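Local coordinates for protein putative exotoxin (superantigen) (Streptococcus pyogenes, PDB 1TY0) that probably acts as a secreted superantigen toxin that engages T-cell receptors, and can use a common surface for receptor binding and for dimerization, at residues A[9-14]-A[173-178]; A[17-22]-A[138-143]; A[31-36]-A[59-64]. All coordinates share one frame; numbering follows the deposited sequence.

Interaction 1 (A[9-14]-A[173-178]); sequences DVKLQL and NLYDAT
Leu14 of helix 5-18 reaches over the loop 173-178 with both of its methyls: CD1 sits against the backbone of Tyr175, 3.5 Å from its CA, and CD2 packs on Ala177 CB at 3.8 Å. One turn earlier, Val10 turns CG1, anti to its own backbone N (chi1 169°), onto the backbone carbonyl of Ala177, with CG1 3.2 Å from Ala177 O. Lys11 runs alongside the Tyr175 side chain in the same direction, and its CG meets the ring edge near the ring plane, 3.9 Å from CE2. Its NZ goes on to the carbonyl of Tyr155, while Tyr175 OH bonds Ile148 O. The contact thus lays the N-terminal helix of the superantigen fold across the loop that leaves the edge strand 168-173 of the beta-grasp sheet. That exit is shaped by an Asx turn, in which Tyr175 N donates to Asn173 OD1 at 2.9 Å from above the amide carbonyl plane, followed by an inverse gamma turn centred on Asp176. Asp176 sets out away from the helix, yet its carboxylate swings back so that OD1 lies 3.9 Å from Leu14 CD2. Both carboxylate oxygens are held by salt bridges, OD2 to Lys189 and OD1 to Arg139.

Interaction 2 (A[17-22]-A[138-143]); sequences AYEIIP and IRQYLM
The chain leaving helix 5-18 passes beside helix 131-146, with Tyr18 and Gln140 the closest pair of CA atoms at 7.1 Å and an inverse gamma turn centred on Glu19. The Tyr18 ring lies under the extended Arg139 chain: Arg139 CD stands over the ring centre, 3.7 Å from the centroid and 11° off the normal, a CH-pi contact. Beyond CD the guanidinium continues nearly flat over the phenol end, its plane 20° from that of the ring, and Tyr18 OH sits beneath its centre, 3.5 Å from Arg139 CZ. Asp135 salt-bridges Arg139 NE, in addition to the bridge from Asp176, whereas Tyr18 OH bonds Tyr190 and Lys189; the opposite charges probably offset one another in this buried patch. Here the tail of the N-terminal helix meets the long helix packed on the beta-grasp sheet of the two-domain superantigen fold. Gln140, bent at chi2, uses NE2 for two bonds, to Tyr18 O at 2.7 Å and to Glu19 OE2 at 3.2 Å. Both acceptors lie close to its amide plane, but NE2 meets each from above the acceptor's own plane. Gln140 OE1 is taken by Gln144. Met143 fills in between, with SD 3.8 Å from Tyr18 CB and CE 3.4 Å from Glu19 OE2. The Glu19 carbonyl accepts a bond from Arg183 of the second subunit.

Interaction 3 (A[31-36]-A[59-64]); sequences DYLTTH and YITTKF
Strand 28-33 ends at Leu33 and continues into a loop beside a short 3-10 segment, 61-63, and the two backbones come nearest at Leu33 and Thr61, whose CA atoms are 6.4 Å apart. Both belong to the OB-fold domain, where the turn leading from strand 28-33 to strand 37-41 meets the connection between strands 51-55 and 69-74. A classic beta bulge, with Asp31 and Tyr32 both facing Tyr39, precedes the turn. The 3-10 segment is marked by Lys63 N bonding Ile60 O and Phe64 N bonding Thr61 O. Leu33 points toward it and slides past Thr61 in the opposite direction. Its CD1 lies at the end of the 3-10 segment, 3.5 Å from Phe64 O, and also touches Phe64 CB; CD2 faces Thr61 CB at 4.2 Å. The Phe64 ring itself leads away from Leu33, to an edge-to-face contact with Phe38. Thr61 makes the direct polar link. With chi1 at 57° its OG1 stands between the backbone N and the carbonyl carbon, and from there it donates to Thr34 O at 2.8 Å. The hydroxyl comes in the plane of that carbonyl, at a C=O...OG1 angle of 155°. Within the 34-36 loop, Thr35 OG1 and His36 ND1 share a hydrogen bond, and His36 NE2 bonds Ser58 just ahead of the second segment. A water bridges the backbones next to the Thr61 hydroxyl: it accepts from Thr61 N at 2.9 Å and donates to Thr35 O, also at 2.9 Å.

How the interactions relate
From the N terminus, helix 5-18 enters interaction 1 first and interaction 2 at its tail. Strand 28-33 and the loop ahead of strand 69-74 then close interaction 3, a short loop within the OB-fold domain. Helix 131-146 completes interaction 2, whose loop spans all of interaction 3; residues 173-178 complete interaction 1, which encloses both, so the three nest without crossing. Interactions 1 and 2 fasten the same N-terminal helix to the beta-grasp half, and the Asp176-Arg139 salt bridge joins them. Interaction 3 stands apart, its centre about 28 Å from that of interaction 2, on the opposite side of the chain's centre.

Interaction 1 (A[9-14]-A[173-178])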
loop_
_atom_site.group_PDB
_atom_site.type_symbol
_atom_site.label_atom_id
_atom_site.label_comp_id
_atom_site.label_asym_id
_atom_site.label_seq_id
_atom_site.Cartn_x
_atom_site.Cartn_y
_atom_site.Cartn_z
ATOM N N ASP A 9 -6.099 -5.018 -20.726
ATOM C CA ASP A 9 -6.235 -5.829 -19.521
ATOM C C ASP A 9 -4.888 -5.974 -18.820
ATOM O O ASP A 9 -4.820 -6.013 -17.594
ATOM C CB ASP A 9 -6.790 -7.214 -19.864
ATOM C CG ASP A 9 -8.161 -7.148 -20.501
ATOM O OD1 ASP A 9 -9.009 -6.376 -20.007
ATOM O OD2 ASP A 9 -8.396 -7.876 -21.489
ATOM N N VAL A 10 -3.821 -6.059 -19.609
ATOM C CA VAL A 10 -2.472 -6.179 -19.069
ATOM C C VAL A 10 -2.144 -4.900 -18.302
ATOM O O VAL A 10 -1.613 -4.940 -17.190
ATOM C CB VAL A 10 -1.440 -6.378 -20.207
ATOM C CG1 VAL A 10 -0.021 -6.238 -19.672
ATOM C CG2 VAL A 10 -1.636 -7.754 -20.842
ATOM N N LYS A 11 -2.479 -3.762 -18.899
ATOM C CA LYS A 11 -2.218 -2.479 -18.264
ATOM C C LYS A 11 -3.032 -2.353 -16.979
ATOM O O LYS A 11 -2.558 -1.808 -15.985
ATOM C CB LYS A 11 -2.541 -1.341 -19.241
ATOM C CG LYS A 11 -1.626 -1.352 -20.461
ATOM C CD LYS A 11 -2.120 -0.458 -21.591
ATOM C CE LYS A 11 -1.756 0.996 -21.369
ATOM N NZ LYS A 11 -2.034 1.798 -22.598
ATOM N N LEU A 12 -4.250 -2.881 -16.990
ATOM C CA LEU A 12 -5.090 -2.820 -15.801
ATOM C C LEU A 12 -4.466 -3.590 -14.641
ATOM O O LEU A 12 -4.480 -3.119 -13.508
ATOM C CB LEU A 12 -6.485 -3.365 -16.114
ATOM C CG LEU A 12 -7.313 -2.444 -17.014
ATOM C CD1 LEU A 12 -8.670 -3.070 -17.304
ATOM C CD2 LEU A 12 -7.490 -1.097 -16.323
ATOM N N GLN A 13 -3.915 -4.770 -14.921
ATOM C CA GLN A 13 -3.279 -5.566 -13.873
ATOM C C GLN A 13 -2.050 -4.846 -13.311
ATOM O O GLN A 13 -1.775 -4.912 -12.116
ATOM C CB GLN A 13 -2.852 -6.937 -14.410
ATOM C CG GLN A 13 -4.004 -7.881 -14.706
ATOM C CD GLN A 13 -4.880 -8.124 -13.494
ATOM O OE1 GLN A 13 -4.467 -8.761 -12.526
ATOM N NE2 GLN A 13 -6.099 -7.608 -13.540
ATOM N N LEU A 14 -1.312 -4.164 -14.181
ATOM C CA LEU A 14 -0.118 -3.447 -13.757
ATOM C C LEU A 14 -0.458 -2.204 -12.953
ATOM O O LEU A 14 0.204 -1.897 -11.957
ATOM C CB LEU A 14 0.725 -3.070 -14.974
ATOM C CG LEU A 14 1.441 -4.264 -15.606
ATOM C CD1 LEU A 14 1.944 -3.922 -17.001
ATOM C CD2 LEU A 14 2.585 -4.676 -14.692
ATOM N N ASN A 173 11.236 -4.794 -18.808
ATOM C CA ASN A 173 9.969 -4.625 -19.506
ATOM C C ASN A 173 8.987 -3.929 -18.565
ATOM O O ASN A 173 8.780 -4.376 -17.438
ATOM C CB ASN A 173 9.441 -6.003 -19.915
ATOM C CG ASN A 173 8.093 -5.944 -20.602
ATOM O OD1 ASN A 173 7.645 -4.890 -21.044
ATOM N ND2 ASN A 173 7.444 -7.096 -20.712
ATOM N N LEU A 174 8.394 -2.830 -19.021
ATOM C CA LEU A 174 7.446 -2.079 -18.201
ATOM C C LEU A 174 6.023 -2.617 -18.287
ATOM O O LEU A 174 5.151 -2.230 -17.509
ATOM C CB LEU A 174 7.467 -0.599 -18.602
ATOM C CG LEU A 174 8.696 0.181 -18.124
ATOM C CD1 LEU A 174 8.701 1.566 -18.755
ATOM C CD2 LEU A 174 8.682 0.279 -16.602
ATOM N N TYR A 175 5.789 -3.518 -19.233
ATOM C CA TYR A 175 4.467 -4.102 -19.409
ATOM C C TYR A 175 4.576 -5.606 -19.184
ATOM O O TYR A 175 4.065 -6.409 -19.965
ATOM C CB TYR A 175 3.958 -3.776 -20.816
ATOM C CG TYR A 175 3.648 -2.301 -20.982
ATOM C CD1 TYR A 175 4.648 -1.390 -21.336
ATOM C CD2 TYR A 175 2.379 -1.806 -20.703
ATOM C CE1 TYR A 175 4.383 -0.016 -21.397
ATOM C CE2 TYR A 175 2.102 -0.440 -20.766
ATOM C CZ TYR A 175 3.104 0.448 -21.110
ATOM O OH TYR A 175 2.821 1.799 -21.149
ATOM N N ASP A 176 5.239 -5.963 -18.087
ATOM C CA ASP A 176 5.475 -7.355 -17.726
ATOM C C ASP A 176 4.374 -8.042 -16.922
ATOM O O ASP A 176 4.544 -8.333 -15.734
ATOM C CB ASP A 176 6.817 -7.464 -16.988
ATOM C CG ASP A 176 6.883 -6.593 -15.739
ATOM O OD1 ASP A 176 6.288 -5.495 -15.731
ATOM O OD2 ASP A 176 7.554 -7.007 -14.767
ATOM N N ALA A 177 3.248 -8.314 -17.577
ATOM C CA ALA A 177 2.141 -9.000 -16.923
ATOM C C ALA A 177 1.140 -9.526 -17.939
ATOM O O ALA A 177 1.179 -9.155 -19.112
ATOM C CB ALA A 177 1.430 -8.059 -15.952
ATOM N N THR A 178 0.261 -10.411 -17.477
ATOM C CA THR A 178 -0.811 -10.949 -18.304
ATOM C C THR A 178 -2.064 -10.439 -17.600
ATOM O O THR A 178 -1.975 -9.867 -16.514
ATOM C CB THR A 178 -0.850 -12.498 -18.314
ATOM O OG1 THR A 178 -1.291 -12.976 -17.038
ATOM C CG2 THR A 178 0.525 -13.066 -18.615
#

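Interaction 2 (A[17-22]-A[138-143])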
loop_
_atom_site.group_PDB
_atom_site.type_symbol
_atom_site.label_atom_id
_atom_site.label_comp_id
_atom_site.label_asym_id
_atom_site.label_seq_id
_atom_site.Cartn_x
_atom_site.Cartn_y
_atom_site.Cartn_z
ATOM N N ALA A 17 -1.423 -3.454 -9.530
ATOM C CA ALA A 17 -0.271 -3.990 -8.815
ATOM C C ALA A 17 0.642 -2.916 -8.238
ATOM O O ALA A 17 1.052 -3.005 -7.081
ATOM C CB ALA A 17 0.533 -4.915 -9.734
ATOM N N TYR A 18 0.947 -1.894 -9.033
ATOM C CA TYR A 18 1.845 -0.839 -8.583
ATOM C C TYR A 18 1.225 0.349 -7.834
ATOM O O TYR A 18 1.943 1.237 -7.386
ATOM C CB TYR A 18 2.695 -0.366 -9.770
ATOM C CG TYR A 18 3.803 -1.347 -10.115
ATOM C CD1 TYR A 18 5.004 -1.343 -9.410
ATOM C CD2 TYR A 18 3.635 -2.301 -11.122
ATOM C CE1 TYR A 18 6.019 -2.265 -9.693
ATOM C CE2 TYR A 18 4.645 -3.233 -11.414
ATOM C CZ TYR A 18 5.833 -3.206 -10.693
ATOM O OH TYR A 18 6.835 -4.111 -10.974
ATOM N N GLU A 19 -0.100 0.377 -7.710
ATOM C CA GLU A 19 -0.767 1.442 -6.950
ATOM C C GLU A 19 -0.762 0.886 -5.533
ATOM O O GLU A 19 -1.772 0.395 -5.040
ATOM C CB GLU A 19 -2.206 1.637 -7.435
ATOM C CG GLU A 19 -2.333 2.562 -8.637
ATOM C CD GLU A 19 -2.137 4.018 -8.265
ATOM O OE1 GLU A 19 -2.958 4.549 -7.482
ATOM O OE2 GLU A 19 -1.164 4.633 -8.748
ATOM N N ILE A 20 0.393 0.971 -4.886
ATOM C CA ILE A 20 0.567 0.403 -3.561
ATOM C C ILE A 20 1.571 1.180 -2.713
ATOM O O ILE A 20 2.373 1.955 -3.230
ATOM C CB ILE A 20 1.056 -1.053 -3.719
ATOM C CG1 ILE A 20 1.256 -1.725 -2.363
ATOM C CG2 ILE A 20 2.354 -1.063 -4.506
ATOM C CD1 ILE A 20 1.653 -3.180 -2.492
ATOM N N ILE A 21 1.508 0.973 -1.403
ATOM C CA ILE A 21 2.416 1.617 -0.460
ATOM C C ILE A 21 3.514 0.600 -0.163
ATOM O O ILE A 21 3.228 -0.518 0.253
ATOM C CB ILE A 21 1.690 1.969 0.859
ATOM C CG1 ILE A 21 0.730 3.139 0.619
ATOM C CG2 ILE A 21 2.705 2.317 1.949
ATOM C CD1 ILE A 21 1.426 4.435 0.310
ATOM N N PRO A 22 4.786 0.980 -0.361
ATOM C CA PRO A 22 5.880 0.038 -0.101
ATOM C C PRO A 22 6.287 -0.131 1.352
ATOM O O PRO A 22 5.997 0.715 2.198
ATOM C CB PRO A 22 7.024 0.613 -0.928
ATOM C CG PRO A 22 6.800 2.092 -0.787
ATOM C CD PRO A 22 5.296 2.228 -0.958
ATOM N N ILE A 138 9.959 4.870 -10.423
ATOM C CA ILE A 138 9.848 5.345 -11.796
ATOM C C ILE A 138 8.498 4.960 -12.399
ATOM O O ILE A 138 7.892 5.750 -13.118
ATOM C CB ILE A 138 10.990 4.805 -12.685
ATOM C CG1 ILE A 138 10.880 5.407 -14.090
ATOM C CG2 ILE A 138 10.936 3.296 -12.750
ATOM C CD1 ILE A 138 12.089 5.139 -14.957
ATOM N N ARG A 139 8.007 3.758 -12.111
ATOM C CA ARG A 139 6.701 3.380 -12.656
ATOM C C ARG A 139 5.625 4.297 -12.092
ATOM O O ARG A 139 4.735 4.746 -12.818
ATOM C CB ARG A 139 6.361 1.921 -12.337
ATOM C CG ARG A 139 7.213 0.935 -13.110
ATOM C CD ARG A 139 6.678 -0.481 -13.015
ATOM N NE ARG A 139 7.717 -1.440 -13.374
ATOM C CZ ARG A 139 7.511 -2.571 -14.040
ATOM N NH1 ARG A 139 6.291 -2.904 -14.444
ATOM N NH2 ARG A 139 8.531 -3.378 -14.282
ATOM N N GLN A 140 5.700 4.585 -10.797
ATOM C CA GLN A 140 4.721 5.475 -10.191
ATOM C C GLN A 140 4.782 6.852 -10.854
ATOM O O GLN A 140 3.748 7.463 -11.128
ATOM C CB GLN A 140 4.967 5.601 -8.689
ATOM C CG GLN A 140 4.117 4.655 -7.847
ATOM C CD GLN A 140 2.630 4.939 -7.977
ATOM O OE1 GLN A 140 2.214 6.093 -8.062
ATOM N NE2 GLN A 140 1.819 3.884 -7.979
ATOM N N TYR A 141 5.991 7.340 -11.112
ATOM C CA TYR A 141 6.148 8.639 -11.756
ATOM C C TYR A 141 5.493 8.592 -13.132
ATOM O O TYR A 141 4.739 9.492 -13.508
ATOM C CB TYR A 141 7.628 8.994 -11.912
ATOM C CG TYR A 141 7.856 10.259 -12.712
ATOM C CD1 TYR A 141 7.572 11.513 -12.168
ATOM C CD2 TYR A 141 8.317 10.200 -14.024
ATOM C CE1 TYR A 141 7.738 12.678 -12.915
ATOM C CE2 TYR A 141 8.486 11.360 -14.783
ATOM C CZ TYR A 141 8.194 12.593 -14.221
ATOM O OH TYR A 141 8.347 13.743 -14.969
ATOM N N LEU A 142 5.789 7.534 -13.879
ATOM C CA LEU A 142 5.227 7.357 -15.214
ATOM C C LEU A 142 3.712 7.178 -15.172
ATOM O O LEU A 142 2.999 7.652 -16.058
ATOM C CB LEU A 142 5.885 6.157 -15.902
ATOM C CG LEU A 142 7.369 6.343 -16.242
ATOM C CD1 LEU A 142 7.954 5.048 -16.753
ATOM C CD2 LEU A 142 7.519 7.449 -17.280
ATOM N N MET A 143 3.214 6.500 -14.146
ATOM C CA MET A 143 1.777 6.284 -14.018
ATOM C C MET A 143 1.062 7.603 -13.777
ATOM O O MET A 143 0.061 7.915 -14.422
ATOM C CB MET A 143 1.491 5.318 -12.866
ATOM C CG MET A 143 1.851 3.882 -13.176
ATOM S SD MET A 143 1.993 2.844 -11.715
ATOM C CE MET A 143 0.311 2.728 -11.199
#

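Interaction 3 (A[31-36]-A[59-64])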
loop_
_atom_site.group_PDB
_atom_site.type_symbol
_atom_site.label_atom_id
_atom_site.label_comp_id
_atom_site.label_asym_id
_atom_site.label_seq_id
_atom_site.Cartn_x
_atom_site.Cartn_y
_atom_site.Cartn_z
ATOM N N ASP A 31 17.836 -10.604 11.776
ATOM C CA ASP A 31 17.748 -11.526 12.906
ATOM C C ASP A 31 18.118 -12.949 12.525
ATOM O O ASP A 31 18.712 -13.684 13.323
ATOM C CB ASP A 31 16.342 -11.515 13.509
ATOM C CG ASP A 31 16.134 -10.371 14.485
ATOM O OD1 ASP A 31 17.101 -9.636 14.769
ATOM O OD2 ASP A 31 15.002 -10.210 14.980
ATOM N N TYR A 32 17.763 -13.348 11.312
ATOM C CA TYR A 32 18.075 -14.701 10.869
ATOM C C TYR A 32 18.114 -14.799 9.351
ATOM O O TYR A 32 17.419 -14.052 8.647
ATOM C CB TYR A 32 17.037 -15.684 11.428
ATOM C CG TYR A 32 17.510 -17.114 11.431
ATOM C CD1 TYR A 32 18.507 -17.536 12.314
ATOM C CD2 TYR A 32 16.987 -18.042 10.534
ATOM C CE1 TYR A 32 18.970 -18.849 12.300
ATOM C CE2 TYR A 32 17.445 -19.360 10.511
ATOM C CZ TYR A 32 18.434 -19.754 11.399
ATOM O OH TYR A 32 18.880 -21.054 11.377
ATOM N N LEU A 33 18.942 -15.718 8.855
ATOM C CA LEU A 33 19.091 -15.956 7.425
ATOM C C LEU A 33 18.917 -17.434 7.098
ATOM O O LEU A 33 19.568 -18.293 7.695
ATOM C CB LEU A 33 20.482 -15.521 6.938
ATOM C CG LEU A 33 20.871 -14.042 6.998
ATOM C CD1 LEU A 33 22.360 -13.892 6.701
ATOM C CD2 LEU A 33 20.042 -13.253 5.989
ATOM N N THR A 34 18.028 -17.728 6.159
ATOM C CA THR A 34 17.832 -19.103 5.725
ATOM C C THR A 34 18.365 -19.137 4.298
ATOM O O THR A 34 18.884 -18.133 3.801
ATOM C CB THR A 34 16.348 -19.512 5.756
ATOM O OG1 THR A 34 15.605 -18.698 4.842
ATOM C CG2 THR A 34 15.785 -19.348 7.154
ATOM N N THR A 35 18.238 -20.275 3.633
ATOM C CA THR A 35 18.744 -20.406 2.278
ATOM C C THR A 35 18.123 -19.427 1.287
ATOM O O THR A 35 18.783 -19.000 0.344
ATOM C CB THR A 35 18.532 -21.838 1.747
ATOM O OG1 THR A 35 17.130 -22.112 1.652
ATOM C CG2 THR A 35 19.172 -22.852 2.687
ATOM N N HIS A 36 16.864 -19.061 1.509
ATOM C CA HIS A 36 16.181 -18.157 0.594
ATOM C C HIS A 36 15.370 -17.039 1.246
ATOM O O HIS A 36 14.596 -16.357 0.564
ATOM C CB HIS A 36 15.275 -18.961 -0.344
ATOM C CG HIS A 36 16.019 -19.908 -1.234
ATOM N ND1 HIS A 36 16.524 -21.112 -0.787
ATOM C CD2 HIS A 36 16.382 -19.809 -2.534
ATOM C CE1 HIS A 36 17.163 -21.712 -1.776
ATOM N NE2 HIS A 36 17.093 -20.943 -2.847
ATOM N N TYR A 59 21.605 -18.162 -3.380
ATOM C CA TYR A 59 22.877 -17.465 -3.210
ATOM C C TYR A 59 22.839 -15.944 -3.089
ATOM O O TYR A 59 23.698 -15.238 -3.623
ATOM C CB TYR A 59 23.821 -17.891 -4.334
ATOM C CG TYR A 59 24.049 -19.385 -4.322
ATOM C CD1 TYR A 59 24.750 -19.990 -3.279
ATOM C CD2 TYR A 59 23.505 -20.202 -5.313
ATOM C CE1 TYR A 59 24.902 -21.375 -3.218
ATOM C CE2 TYR A 59 23.651 -21.589 -5.263
ATOM C CZ TYR A 59 24.349 -22.168 -4.213
ATOM O OH TYR A 59 24.496 -23.538 -4.157
ATOM N N ILE A 60 21.840 -15.449 -2.366
ATOM C CA ILE A 60 21.696 -14.021 -2.124
ATOM C C ILE A 60 21.914 -13.804 -0.632
ATOM O O ILE A 60 22.682 -12.935 -0.225
ATOM C CB ILE A 60 20.286 -13.514 -2.520
ATOM C CG1 ILE A 60 20.113 -13.582 -4.041
ATOM C CG2 ILE A 60 20.074 -12.091 -2.005
ATOM C CD1 ILE A 60 21.079 -12.725 -4.810
ATOM N N THR A 61 21.249 -14.611 0.193
ATOM C CA THR A 61 21.413 -14.465 1.633
ATOM C C THR A 61 22.847 -14.782 2.053
ATOM O O THR A 61 23.303 -14.344 3.105
ATOM C CB THR A 61 20.439 -15.377 2.430
ATOM O OG1 THR A 61 20.626 -16.742 2.042
ATOM C CG2 THR A 61 18.993 -14.964 2.182
ATOM N N THR A 62 23.556 -15.548 1.230
ATOM C CA THR A 62 24.939 -15.899 1.537
ATOM C C THR A 62 25.839 -14.668 1.474
ATOM O O THR A 62 26.948 -14.673 2.013
ATOM C CB THR A 62 25.470 -16.973 0.563
ATOM O OG1 THR A 62 25.309 -16.522 -0.788
ATOM C CG2 THR A 62 24.705 -18.275 0.743
ATOM N N LYS A 63 25.353 -13.615 0.823
ATOM C CA LYS A 63 26.103 -12.366 0.694
ATOM C C LYS A 63 25.990 -11.534 1.969
ATOM O O LYS A 63 26.713 -10.553 2.146
ATOM C CB LYS A 63 25.568 -11.539 -0.480
ATOM C CG LYS A 63 25.646 -12.215 -1.839
ATOM C CD LYS A 63 25.041 -11.311 -2.905
ATOM C CE LYS A 63 24.998 -11.981 -4.265
ATOM N NZ LYS A 63 24.369 -11.087 -5.283
ATOM N N PHE A 64 25.080 -11.933 2.853
ATOM C CA PHE A 64 24.850 -11.221 4.105
ATOM C C PHE A 64 25.188 -12.076 5.328
ATOM O O PHE A 64 25.479 -13.265 5.201
ATOM C CB PHE A 64 23.383 -10.774 4.170
ATOM C CG PHE A 64 22.998 -9.789 3.095
ATOM C CD1 PHE A 64 22.701 -10.224 1.808
ATOM C CD2 PHE A 64 22.944 -8.425 3.371
ATOM C CE1 PHE A 64 22.352 -9.313 0.805
ATOM C CE2 PHE A 64 22.599 -7.509 2.385
ATOM C CZ PHE A 64 22.301 -7.951 1.096
HETATM O O HOH W 1 19.590 -16.604 -0.999
#